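Local structure of putative cytochrome P450 154A1 (Streptomyces coelicolor, 1ODO) at residues A[119-130]-A[366-375]; A[164-175]-A[239-247]. The protein is a bacterial cytochrome P450, a haem protein of the mainly helical P450 fold, with 4-phenyl-1H-imidazole bound at the haem iron in this structure. All blocks are in the same frame, centred on the assembly; numbering follows the deposited sequence.

Contact 1 of 2, residues A[119-130]-A[366-375]; sequences EAMVTGLVDRLA and LALESLFGRF
Bends at chi2 (74°) and chi3 (65°) curl the Arg374 side chain so that its guanidinium faces Val126 and reaches its neighbour Asp127. The side chain of Asp127 sets off away from the other helix, but its end returns, and OD1 takes both end nitrogens: Arg374 NH1 and NH2 each lie 2.7 Å from Asp127 OD1. NH1 meets the anti lone pair, whereas NH2 comes from above the carboxylate plane, and both bonds are well short of straight. Val126 CG1 sits over the centre of the guanidinium, while Thr123 CG2 borders its edge; arginine suits this partly exposed side because its flat group tolerates carbon over a face while its N-H groups point at charge. Ser370 meets both Val122 and Val126, and its CB is tight against Val122 CG1 at 3.4 Å; a small residue suits a place where the axes of 119-130 and 366-374 come within 9.6 Å, crossing at -34°. Beyond Arg374, the Phe375 ring turns its edge to Ala130 N, with CZ 3.9 Å from Leu129 CB. Helices 108-131 and 357-374 thus pack side by side, with helix 140-145 touching Leu129 and Leu371, helix 147-157 reaching Val122, and helix 247-260 backing Leu371.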
loop_
_atom_site.group_PDB
_atom_site.type_symbol
_atom_site.label_atom_id
_atom_site.label_comp_id
_atom_site.label_asym_id
_atom_site.label_seq_id
_atom_site.Cartn_x
_atom_site.Cartn_y
_atom_site.Cartn_z
ATOM N N GLU A 119 4.891 -16.391 11.635
ATOM C CA GLU A 119 4.150 -16.661 12.860
ATOM C C GLU A 119 5.041 -16.382 14.066
ATOM O O GLU A 119 4.588 -15.823 15.063
ATOM C CB GLU A 119 3.672 -18.118 12.905
ATOM C CG GLU A 119 2.641 -18.467 11.851
ATOM C CD GLU A 119 1.882 -19.742 12.178
ATOM O OE1 GLU A 119 1.209 -19.775 13.232
ATOM O OE2 GLU A 119 1.957 -20.706 11.384
ATOM N N ALA A 120 6.309 -16.776 13.966
ATOM C CA ALA A 120 7.266 -16.568 15.048
ATOM C C ALA A 120 7.429 -15.076 15.316
ATOM O O ALA A 120 7.449 -14.642 16.469
ATOM C CB ALA A 120 8.613 -17.196 14.686
ATOM N N MET A 121 7.548 -14.291 14.248
ATOM C CA MET A 121 7.704 -12.845 14.385
ATOM C C MET A 121 6.472 -12.254 15.062
ATOM O O MET A 121 6.581 -11.389 15.936
ATOM C CB MET A 121 7.889 -12.197 13.011
ATOM C CG MET A 121 9.203 -12.535 12.337
ATOM S SD MET A 121 9.246 -11.946 10.627
ATOM C CE MET A 121 10.273 -13.189 9.848
ATOM N N VAL A 122 5.297 -12.717 14.647
ATOM C CA VAL A 122 4.050 -12.231 15.221
ATOM C C VAL A 122 3.975 -12.576 16.710
ATOM O O VAL A 122 3.639 -11.729 17.537
ATOM C CB VAL A 122 2.824 -12.837 14.498
ATOM C CG1 VAL A 122 1.551 -12.480 15.246
ATOM C CG2 VAL A 122 2.747 -12.295 13.061
ATOM N N THR A 123 4.295 -13.820 17.048
ATOM C CA THR A 123 4.254 -14.249 18.441
ATOM C C THR A 123 5.221 -13.423 19.285
ATOM O O THR A 123 4.899 -13.034 20.404
ATOM C CB THR A 123 4.611 -15.743 18.572
ATOM O OG1 THR A 123 3.733 -16.512 17.742
ATOM C CG2 THR A 123 4.460 -16.206 20.017
ATOM N N GLY A 124 6.403 -13.152 18.737
ATOM C CA GLY A 124 7.389 -12.371 19.461
ATOM C C GLY A 124 6.884 -10.980 19.798
ATOM O O GLY A 124 7.041 -10.503 20.924
ATOM N N LEU A 125 6.278 -10.319 18.819
ATOM C CA LEU A 125 5.752 -8.978 19.028
ATOM C C LEU A 125 4.563 -8.986 19.986
ATOM O O LEU A 125 4.392 -8.062 20.780
ATOM C CB LEU A 125 5.352 -8.360 17.687
ATOM C CG LEU A 125 6.534 -7.971 16.792
ATOM C CD1 LEU A 125 6.031 -7.602 15.402
ATOM C CD2 LEU A 125 7.294 -6.804 17.422
ATOM N N VAL A 126 3.737 -10.023 19.913
ATOM C CA VAL A 126 2.584 -10.098 20.800
ATOM C C VAL A 126 3.059 -10.414 22.220
ATOM O O VAL A 126 2.527 -9.872 23.186
ATOM C CB VAL A 126 1.564 -11.152 20.313
ATOM C CG1 VAL A 126 0.417 -11.279 21.314
ATOM C CG2 VAL A 126 1.017 -10.735 18.953
ATOM N N ASP A 127 4.069 -11.275 22.345
ATOM C CA ASP A 127 4.592 -11.625 23.665
ATOM C C ASP A 127 5.094 -10.352 24.338
ATOM O O ASP A 127 4.875 -10.139 25.532
ATOM C CB ASP A 127 5.759 -12.612 23.563
ATOM C CG ASP A 127 5.316 -14.014 23.216
ATOM O OD1 ASP A 127 4.152 -14.364 23.498
ATOM O OD2 ASP A 127 6.144 -14.773 22.675
ATOM N N ARG A 128 5.776 -9.510 23.563
ATOM C CA ARG A 128 6.312 -8.254 24.076
ATOM C C ARG A 128 5.196 -7.384 24.631
ATOM O O ARG A 128 5.356 -6.739 25.665
ATOM C CB ARG A 128 7.045 -7.496 22.972
ATOM C CG ARG A 128 8.445 -8.000 22.680
ATOM C CD ARG A 128 8.977 -7.351 21.414
ATOM N NE ARG A 128 8.581 -5.946 21.320
ATOM C CZ ARG A 128 8.842 -5.164 20.276
ATOM N NH1 ARG A 128 9.502 -5.647 19.232
ATOM N NH2 ARG A 128 8.439 -3.899 20.274
ATOM N N LEU A 129 4.068 -7.359 23.931
ATOM C CA LEU A 129 2.926 -6.565 24.361
ATOM C C LEU A 129 2.472 -7.049 25.730
ATOM O O LEU A 129 2.103 -6.256 26.592
ATOM C CB LEU A 129 1.769 -6.715 23.370
ATOM C CG LEU A 129 1.939 -6.119 21.973
ATOM C CD1 LEU A 129 0.751 -6.504 21.102
ATOM C CD2 LEU A 129 2.059 -4.609 22.072
ATOM N N ALA A 130 2.502 -8.365 25.913
ATOM C CA ALA A 130 2.093 -8.986 27.168
ATOM C C ALA A 130 2.982 -8.612 28.348
ATOM O O ALA A 130 2.581 -8.766 29.501
ATOM C CB ALA A 130 2.060 -10.499 27.006
ATOM N N LEU A 366 -2.492 -13.395 10.409
ATOM C CA LEU A 366 -1.742 -13.956 11.530
ATOM C C LEU A 366 -1.702 -12.983 12.708
ATOM O O LEU A 366 -1.889 -13.377 13.864
ATOM C CB LEU A 366 -0.311 -14.294 11.101
ATOM C CG LEU A 366 -0.129 -15.569 10.274
ATOM C CD1 LEU A 366 1.330 -15.720 9.891
ATOM C CD2 LEU A 366 -0.591 -16.778 11.086
ATOM N N ALA A 367 -1.460 -11.709 12.413
ATOM C CA ALA A 367 -1.401 -10.696 13.456
ATOM C C ALA A 367 -2.728 -10.622 14.207
ATOM O O ALA A 367 -2.751 -10.606 15.437
ATOM C CB ALA A 367 -1.059 -9.338 12.850
ATOM N N LEU A 368 -3.836 -10.595 13.472
ATOM C CA LEU A 368 -5.150 -10.525 14.107
ATOM C C LEU A 368 -5.416 -11.712 15.022
ATOM O O LEU A 368 -5.827 -11.538 16.167
ATOM C CB LEU A 368 -6.257 -10.450 13.056
ATOM C CG LEU A 368 -6.324 -9.174 12.215
ATOM C CD1 LEU A 368 -7.472 -9.290 11.222
ATOM C CD2 LEU A 368 -6.517 -7.963 13.120
ATOM N N GLU A 369 -5.180 -12.912 14.504
ATOM C CA GLU A 369 -5.393 -14.140 15.260
ATOM C C GLU A 369 -4.608 -14.150 16.563
ATOM O O GLU A 369 -5.156 -14.442 17.628
ATOM C CB GLU A 369 -4.998 -15.349 14.408
ATOM C CG GLU A 369 -5.096 -16.679 15.134
ATOM C CD GLU A 369 -4.826 -17.861 14.225
ATOM O OE1 GLU A 369 -3.773 -17.877 13.556
ATOM O OE2 GLU A 369 -5.670 -18.779 14.185
ATOM N N SER A 370 -3.325 -13.816 16.477
ATOM C CA SER A 370 -2.456 -13.788 17.646
ATOM C C SER A 370 -2.852 -12.704 18.646
ATOM O O SER A 370 -2.947 -12.963 19.845
ATOM C CB SER A 370 -1.005 -13.584 17.199
ATOM O OG SER A 370 -0.115 -13.574 18.303
ATOM N N LEU A 371 -3.094 -11.495 18.148
ATOM C CA LEU A 371 -3.475 -10.372 18.996
ATOM C C LEU A 371 -4.764 -10.597 19.786
ATOM O O LEU A 371 -4.777 -10.487 21.015
ATOM C CB LEU A 371 -3.620 -9.107 18.148
ATOM C CG LEU A 371 -4.008 -7.835 18.906
ATOM C CD1 LEU A 371 -2.885 -7.444 19.855
ATOM C CD2 LEU A 371 -4.279 -6.710 17.919
ATOM N N PHE A 372 -5.852 -10.904 19.090
ATOM C CA PHE A 372 -7.118 -11.130 19.777
ATOM C C PHE A 372 -7.146 -12.456 20.522
ATOM O O PHE A 372 -7.965 -12.659 21.419
ATOM C CB PHE A 372 -8.288 -11.037 18.793
ATOM C CG PHE A 372 -8.585 -9.635 18.358
ATOM C CD1 PHE A 372 -7.936 -9.077 17.259
ATOM C CD2 PHE A 372 -9.468 -8.846 19.088
ATOM C CE1 PHE A 372 -8.163 -7.745 16.894
ATOM C CE2 PHE A 372 -9.702 -7.517 18.734
ATOM C CZ PHE A 372 -9.048 -6.964 17.634
ATOM N N GLY A 373 -6.244 -13.358 20.155
ATOM C CA GLY A 373 -6.192 -14.646 20.817
ATOM C C GLY A 373 -5.539 -14.475 22.180
ATOM O O GLY A 373 -5.940 -15.108 23.158
ATOM N N ARG A 374 -4.541 -13.597 22.243
ATOM C CA ARG A 374 -3.820 -13.332 23.483
ATOM C C ARG A 374 -4.552 -12.339 24.383
ATOM O O ARG A 374 -4.538 -12.474 25.606
ATOM C CB ARG A 374 -2.422 -12.785 23.176
ATOM C CG ARG A 374 -1.479 -12.786 24.373
ATOM C CD ARG A 374 -1.021 -14.203 24.686
ATOM N NE ARG A 374 -0.207 -14.743 23.599
ATOM C CZ ARG A 374 1.077 -14.455 23.409
ATOM N NH1 ARG A 374 1.709 -13.636 24.240
ATOM N NH2 ARG A 374 1.728 -14.972 22.374
ATOM N N PHE A 375 -5.182 -11.337 23.778
ATOM C CA PHE A 375 -5.910 -10.332 24.546
ATOM C C PHE A 375 -7.373 -10.249 24.126
ATOM O O PHE A 375 -7.761 -9.367 23.361
ATOM C CB PHE A 375 -5.261 -8.953 24.375
ATOM C CG PHE A 375 -3.776 -8.947 24.598
ATOM C CD1 PHE A 375 -2.898 -8.988 23.519
ATOM C CD2 PHE A 375 -3.254 -8.911 25.887
ATOM C CE1 PHE A 375 -1.518 -8.993 23.721
ATOM C CE2 PHE A 375 -1.879 -8.916 26.101
ATOM C CZ PHE A 375 -1.008 -8.956 25.014
#

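Contact 2 of 2, residues A[164-175]-A[239-247]; sequences RDGFRALVDGVF and MISAGYETT. With HEM (protoporphyrin IX containing Fe), chain B; PIM (4-phenyl-1H-imidazole), chain C.
Tyr244 lies across helix 161-175, its hydroxyl donating to the backbone carbonyl of Arg164 with OH 2.6 Å from O. The C=O...O angle of 110° brings the donor in from the side of the carbonyl. This kinked part of the helix lacks some of its regular backbone bonds, and a tyrosine can both pack its ring against the helix and give a proton to a carbonyl there. Phe167 CB rests over one face of the tyrosine ring, 4.0 Å from its centroid, while Arg168 CG borders the edge. The Phe167 ring turns an edge toward that tyrosine face in an offset edge-to-face pair, planes 62° apart, and receives Ile240 CG2 over its own face. Where the backbones come closest, Val171 sits against Ser241; its branched, compact side chain also touches Tyr244 CB and, through CG1, one of the two conformers of Glu245.

Nearer the haem, Phe175 meets Glu245 CB and the ligand together, its CZ 3.7 Å from C7 of 4-phenyl-1H-imidazole. The imidazole N3 binds the haem iron at 2.3 Å, Ser241 CB touches the phenyl group, and Ala242 is small enough for its CB to lie 3.5 Å from haem C1B.

A second shell positions these groups: Tyr146 OH bonds Glu245 OE2 in that conformer, giving a buried carboxylate a polar partner, Leu237 O holds Ser241 OG, and Trp81 meets Phe175 edge-to-face. Segment 239-244, from the long P450 helix that runs over the haem, crosses 164-175 almost perpendicularly, at -89°. Helix 181-204 packs on Phe167 and Ile240, helix 147-157 on Tyr244, and helix 357-374 on Thr247.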
loop_
_atom_site.group_PDB
_atom_site.type_symbol
_atom_site.label_atom_id
_atom_site.label_comp_id
_atom_site.label_asym_id
_atom_site.label_seq_id
_atom_site.Cartn_x
_atom_site.Cartn_y
_atom_site.Cartn_z
ATOM N N ARG A 164 17.998 -1.494 9.445
ATOM C CA ARG A 164 16.539 -1.456 9.368
ATOM C C ARG A 164 15.851 -0.170 9.824
ATOM O O ARG A 164 14.904 0.289 9.179
ATOM C CB ARG A 164 15.960 -2.659 10.119
ATOM C CG ARG A 164 16.378 -3.988 9.494
ATOM C CD ARG A 164 15.699 -5.185 10.134
ATOM N NE ARG A 164 16.102 -6.415 9.457
ATOM C CZ ARG A 164 15.598 -7.619 9.709
ATOM N NH1 ARG A 164 14.655 -7.772 10.630
ATOM N NH2 ARG A 164 16.042 -8.673 9.038
ATOM N N ASP A 165 16.312 0.418 10.920
ATOM C CA ASP A 165 15.693 1.648 11.405
ATOM C C ASP A 165 15.849 2.816 10.436
ATOM O O ASP A 165 14.953 3.650 10.308
ATOM C CB ASP A 165 16.268 2.043 12.770
ATOM C CG ASP A 165 15.816 1.121 13.886
ATOM O OD1 ASP A 165 14.600 0.839 13.971
ATOM O OD2 ASP A 165 16.673 0.682 14.684
ATOM N N GLY A 166 16.988 2.863 9.755
ATOM C CA GLY A 166 17.259 3.930 8.808
ATOM C C GLY A 166 16.246 4.189 7.704
ATOM O O GLY A 166 16.152 5.311 7.210
ATOM N N PHE A 167 15.487 3.172 7.311
ATOM C CA PHE A 167 14.496 3.347 6.252
ATOM C C PHE A 167 13.152 3.892 6.728
ATOM O O PHE A 167 12.420 4.498 5.954
ATOM C CB PHE A 167 14.248 2.017 5.528
ATOM C CG PHE A 167 15.433 1.510 4.755
ATOM C CD1 PHE A 167 16.267 0.536 5.292
ATOM C CD2 PHE A 167 15.726 2.027 3.498
ATOM C CE1 PHE A 167 17.383 0.082 4.586
ATOM C CE2 PHE A 167 16.843 1.581 2.781
ATOM C CZ PHE A 167 17.671 0.607 3.329
ATOM N N ARG A 168 12.837 3.678 8.001
ATOM C CA ARG A 168 11.573 4.131 8.575
ATOM C C ARG A 168 11.070 5.540 8.259
ATOM O O ARG A 168 10.005 5.699 7.654
ATOM C CB ARG A 168 11.606 3.922 10.091
ATOM C CG ARG A 168 11.740 2.457 10.477
ATOM C CD ARG A 168 11.971 2.289 11.962
ATOM N NE ARG A 168 10.858 2.793 12.756
ATOM C CZ ARG A 168 10.867 2.852 14.085
ATOM N NH1 ARG A 168 11.936 2.444 14.758
ATOM N NH2 ARG A 168 9.809 3.309 14.742
ATOM N N ALA A 169 11.814 6.561 8.669
ATOM C CA ALA A 169 11.397 7.938 8.411
ATOM C C ALA A 169 11.373 8.289 6.928
ATOM O O ALA A 169 10.568 9.114 6.485
ATOM C CB ALA A 169 12.312 8.909 9.158
ATOM N N LEU A 170 12.257 7.660 6.163
ATOM C CA LEU A 170 12.344 7.912 4.731
ATOM C C LEU A 170 11.184 7.314 3.942
ATOM O O LEU A 170 10.667 7.940 3.013
ATOM C CB LEU A 170 13.683 7.391 4.209
ATOM C CG LEU A 170 14.884 8.017 4.928
ATOM C CD1 LEU A 170 16.181 7.466 4.357
ATOM C CD2 LEU A 170 14.839 9.534 4.771
ATOM N N VAL A 171 10.772 6.102 4.297
ATOM C CA VAL A 171 9.662 5.483 3.584
ATOM C C VAL A 171 8.403 6.268 3.937
ATOM O O VAL A 171 7.501 6.424 3.110
ATOM C CB VAL A 171 9.502 4.003 3.963
ATOM C CG1 VAL A 171 8.230 3.437 3.335
ATOM C CG2 VAL A 171 10.706 3.226 3.468
ATOM N N ASP A 172 8.352 6.776 5.166
ATOM C CA ASP A 172 7.202 7.557 5.615
ATOM C C ASP A 172 7.124 8.789 4.710
ATOM O O ASP A 172 6.045 9.198 4.269
ATOM C CB ASP A 172 7.397 8.008 7.067
ATOM C CG ASP A 172 6.285 8.926 7.548
ATOM O OD1 ASP A 172 5.153 8.436 7.762
ATOM O OD2 ASP A 172 6.538 10.141 7.706
ATOM N N GLY A 173 8.285 9.374 4.435
ATOM C CA GLY A 173 8.335 10.551 3.585
ATOM C C GLY A 173 7.792 10.304 2.188
ATOM O O GLY A 173 7.197 11.194 1.583
ATOM N N VAL A 174 8.001 9.099 1.665
ATOM C CA VAL A 174 7.520 8.761 0.328
ATOM C C VAL A 174 6.000 8.901 0.233
ATOM O O VAL A 174 5.469 9.265 -0.820
ATOM C CB VAL A 174 7.937 7.325 -0.070
ATOM C CG1 VAL A 174 7.273 6.927 -1.387
ATOM C CG2 VAL A 174 9.456 7.252 -0.211
ATOM N N PHE A 175 5.306 8.622 1.333
ATOM C CA PHE A 175 3.849 8.726 1.354
ATOM C C PHE A 175 3.333 10.047 1.924
ATOM O O PHE A 175 2.126 10.285 1.951
ATOM C CB PHE A 175 3.237 7.561 2.137
ATOM C CG PHE A 175 3.338 6.240 1.429
ATOM C CD1 PHE A 175 4.533 5.528 1.424
ATOM C CD2 PHE A 175 2.246 5.721 0.743
ATOM C CE1 PHE A 175 4.638 4.313 0.745
ATOM C CE2 PHE A 175 2.340 4.509 0.061
ATOM C CZ PHE A 175 3.540 3.804 0.063
ATOM N N MET A 239 10.550 -2.417 -3.275
ATOM C CA MET A 239 10.353 -3.523 -2.346
ATOM C C MET A 239 10.479 -3.128 -0.881
ATOM O O MET A 239 9.689 -3.569 -0.048
ATOM C CB MET A 239 11.323 -4.659 -2.671
ATOM C CG MET A 239 11.242 -5.131 -4.122
ATOM S SD MET A 239 9.558 -5.547 -4.640
ATOM C CE MET A 239 9.211 -6.848 -3.490
ATOM N N ILE A 240 11.471 -2.305 -0.558
ATOM C CA ILE A 240 11.653 -1.878 0.821
ATOM C C ILE A 240 10.512 -0.956 1.252
ATOM O O ILE A 240 9.971 -1.104 2.346
ATOM C CB ILE A 240 13.009 -1.158 1.004
ATOM C CG1 ILE A 240 14.141 -2.178 0.853
ATOM C CG2 ILE A 240 13.068 -0.467 2.367
ATOM C CD1 ILE A 240 15.522 -1.581 0.875
ATOM N N SER A 241 10.134 -0.014 0.392
ATOM C CA SER A 241 9.051 0.906 0.727
ATOM C C SER A 241 7.735 0.157 0.912
ATOM O O SER A 241 6.965 0.448 1.829
ATOM C CB SER A 241 8.881 1.958 -0.368
ATOM O OG SER A 241 10.027 2.783 -0.467
ATOM N N ALA A 242 7.479 -0.813 0.039
ATOM C CA ALA A 242 6.251 -1.594 0.120
ATOM C C ALA A 242 6.179 -2.400 1.414
ATOM O O ALA A 242 5.103 -2.587 1.978
ATOM C CB ALA A 242 6.152 -2.522 -1.078
ATOM N N GLY A 243 7.325 -2.875 1.886
ATOM C CA GLY A 243 7.337 -3.651 3.112
ATOM C C GLY A 243 7.306 -2.826 4.387
ATOM O O GLY A 243 6.845 -3.300 5.423
ATOM N N TYR A 244 7.785 -1.588 4.317
ATOM C CA TYR A 244 7.811 -0.710 5.486
ATOM C C TYR A 244 6.576 0.146 5.763
ATOM O O TYR A 244 6.379 0.606 6.891
ATOM C CB TYR A 244 8.997 0.247 5.396
ATOM C CG TYR A 244 10.293 -0.264 5.974
ATOM C CD1 TYR A 244 10.976 -1.330 5.389
ATOM C CD2 TYR A 244 10.856 0.348 7.090
ATOM C CE1 TYR A 244 12.193 -1.767 5.902
ATOM C CE2 TYR A 244 12.064 -0.081 7.610
ATOM C CZ TYR A 244 12.729 -1.135 7.014
ATOM O OH TYR A 244 13.935 -1.543 7.529
ATOM N N GLU A 245 5.758 0.302 4.730
ATOM C CA GLU A 245 4.529 1.072 4.795
ATOM C C GLU A 245 3.421 0.215 4.197
ATOM O O GLU A 245 3.654 -0.922 3.795
ATOM C CB GLU A 245 4.670 2.368 3.993
ATOM C CG GLU A 245 5.078 3.562 4.827
ATOM C CD GLU A 245 4.051 3.887 5.888
ATOM O OE1 GLU A 245 2.894 4.180 5.524
ATOM O OE2 GLU A 245 4.395 3.843 7.086
ATOM N N THR A 246 2.215 0.768 4.156
ATOM C CA THR A 246 1.055 0.078 3.604
ATOM C C THR A 246 0.508 -1.084 4.437
ATOM O O THR A 246 -0.614 -0.990 4.932
ATOM C CB THR A 246 1.341 -0.401 2.172
ATOM O OG1 THR A 246 2.314 0.461 1.570
ATOM C CG2 THR A 246 0.075 -0.326 1.341
ATOM N N THR A 247 1.245 -2.187 4.590
ATOM C CA THR A 247 0.675 -3.266 5.403
ATOM C C THR A 247 0.314 -2.758 6.801
ATOM O O THR A 247 -0.667 -3.203 7.401
ATOM C CB THR A 247 1.620 -4.486 5.518
ATOM O OG1 THR A 247 1.884 -5.013 4.211
ATOM C CG2 THR A 247 0.966 -5.582 6.353
HETATM C CHA HEM B . 1.840 -2.746 -6.316
HETATM C CHB HEM B . 4.810 -5.152 -3.388
HETATM C CHC HEM B . 1.650 -4.666 0.230
HETATM C CHD HEM B . -1.291 -2.248 -2.699
HETATM C C1A HEM B . 2.926 -3.455 -5.863
HETATM C C2A HEM B . 4.103 -3.821 -6.644
HETATM C C3A HEM B . 4.933 -4.486 -5.829
HETATM C C4A HEM B . 4.304 -4.564 -4.518
HETATM C CMA HEM B . 6.314 -5.076 -6.166
HETATM C CAA HEM B . 4.301 -3.473 -8.136
HETATM C CBA HEM B . 3.605 -4.511 -9.035
HETATM C CGA HEM B . 3.721 -4.262 -10.538
HETATM O O1A HEM B . 3.705 -3.034 -10.904
HETATM O O2A HEM B . 3.812 -5.233 -11.286
HETATM C C1B HEM B . 4.224 -5.226 -2.152
HETATM C C2B HEM B . 4.830 -5.860 -0.994
HETATM C C3B HEM B . 3.942 -5.728 0.032
HETATM C C4B HEM B . 2.792 -5.016 -0.478
HETATM C CMB HEM B . 6.217 -6.536 -0.987
HETATM C CAB HEM B . 4.068 -6.211 1.490
HETATM C CBB HEM B . 4.111 -7.740 1.651
HETATM C C1C HEM B . 0.560 -3.965 -0.265
HETATM C C2C HEM B . -0.622 -3.608 0.535
HETATM C C3C HEM B . -1.449 -2.922 -0.286
HETATM C C4C HEM B . -0.797 -2.859 -1.578
HETATM C CMC HEM B . -0.789 -3.986 2.040
HETATM C CAC HEM B . -2.835 -2.274 -0.025
HETATM C CBC HEM B . -3.872 -3.126 0.715
HETATM C C1D HEM B . -0.711 -2.160 -3.934
HETATM C C2D HEM B . -1.271 -1.484 -5.081
HETATM C C3D HEM B . -0.389 -1.614 -6.099
HETATM C C4D HEM B . 0.722 -2.387 -5.591
HETATM C CMD HEM B . -2.626 -0.748 -5.087
HETATM C CAD HEM B . -0.540 -1.020 -7.509
HETATM C CBD HEM B . -1.600 -1.626 -8.435
HETATM C CGD HEM B . -1.576 -0.817 -9.714
HETATM O O1D HEM B . -2.530 -0.069 -9.963
HETATM O O2D HEM B . -0.550 -0.928 -10.424
HETATM N NA HEM B . 3.075 -3.927 -4.581
HETATM N NB HEM B . 2.979 -4.710 -1.809
HETATM N NC HEM B . 0.424 -3.502 -1.550
HETATM N ND HEM B . 0.526 -2.711 -4.255
HETATM FE FE HEM B . 1.735 -3.715 -3.062
HETATM N N1 PIM C . 3.506 -0.037 -1.452
HETATM C C2 PIM C . 2.776 -1.209 -1.339
HETATM N N3 PIM C . 2.745 -1.758 -2.447
HETATM C C4 PIM C . 3.411 -1.043 -3.337
HETATM C C5 PIM C . 3.900 0.046 -2.735
HETATM C C6 PIM C . 4.729 1.180 -3.274
HETATM C C7 PIM C . 5.613 1.863 -2.377
HETATM C C8 PIM C . 6.413 2.954 -2.889
HETATM C C9 PIM C . 6.292 3.305 -4.257
HETATM C C10 PIM C . 5.414 2.620 -5.138
HETATM C C11 PIM C . 4.639 1.549 -4.601
#

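Overall arrangement
Contact 2 lies deep in the fold, its centre about 11 Å from the centre of the chain; that of contact 1 is about 22 Å away, and contact 1 is only partly buried. Their chemistry follows: 119-130 with 366-375 joins two helices at a shallow angle and has an ion pair on its partly exposed side, whereas 164-175 with 239-247 crosses nearly at right angles, relies on aromatic packing and a tyrosine hydroxyl, and helps line the haem and ligand pockets. The two do not touch, their nearest atoms being about 7 Å apart. Helix 147-157 packs against both, and helix 357-374, which supplies one side of contact 1, also meets Thr247 of contact 2. Both segments of contact 2 fall between those of contact 1 in sequence.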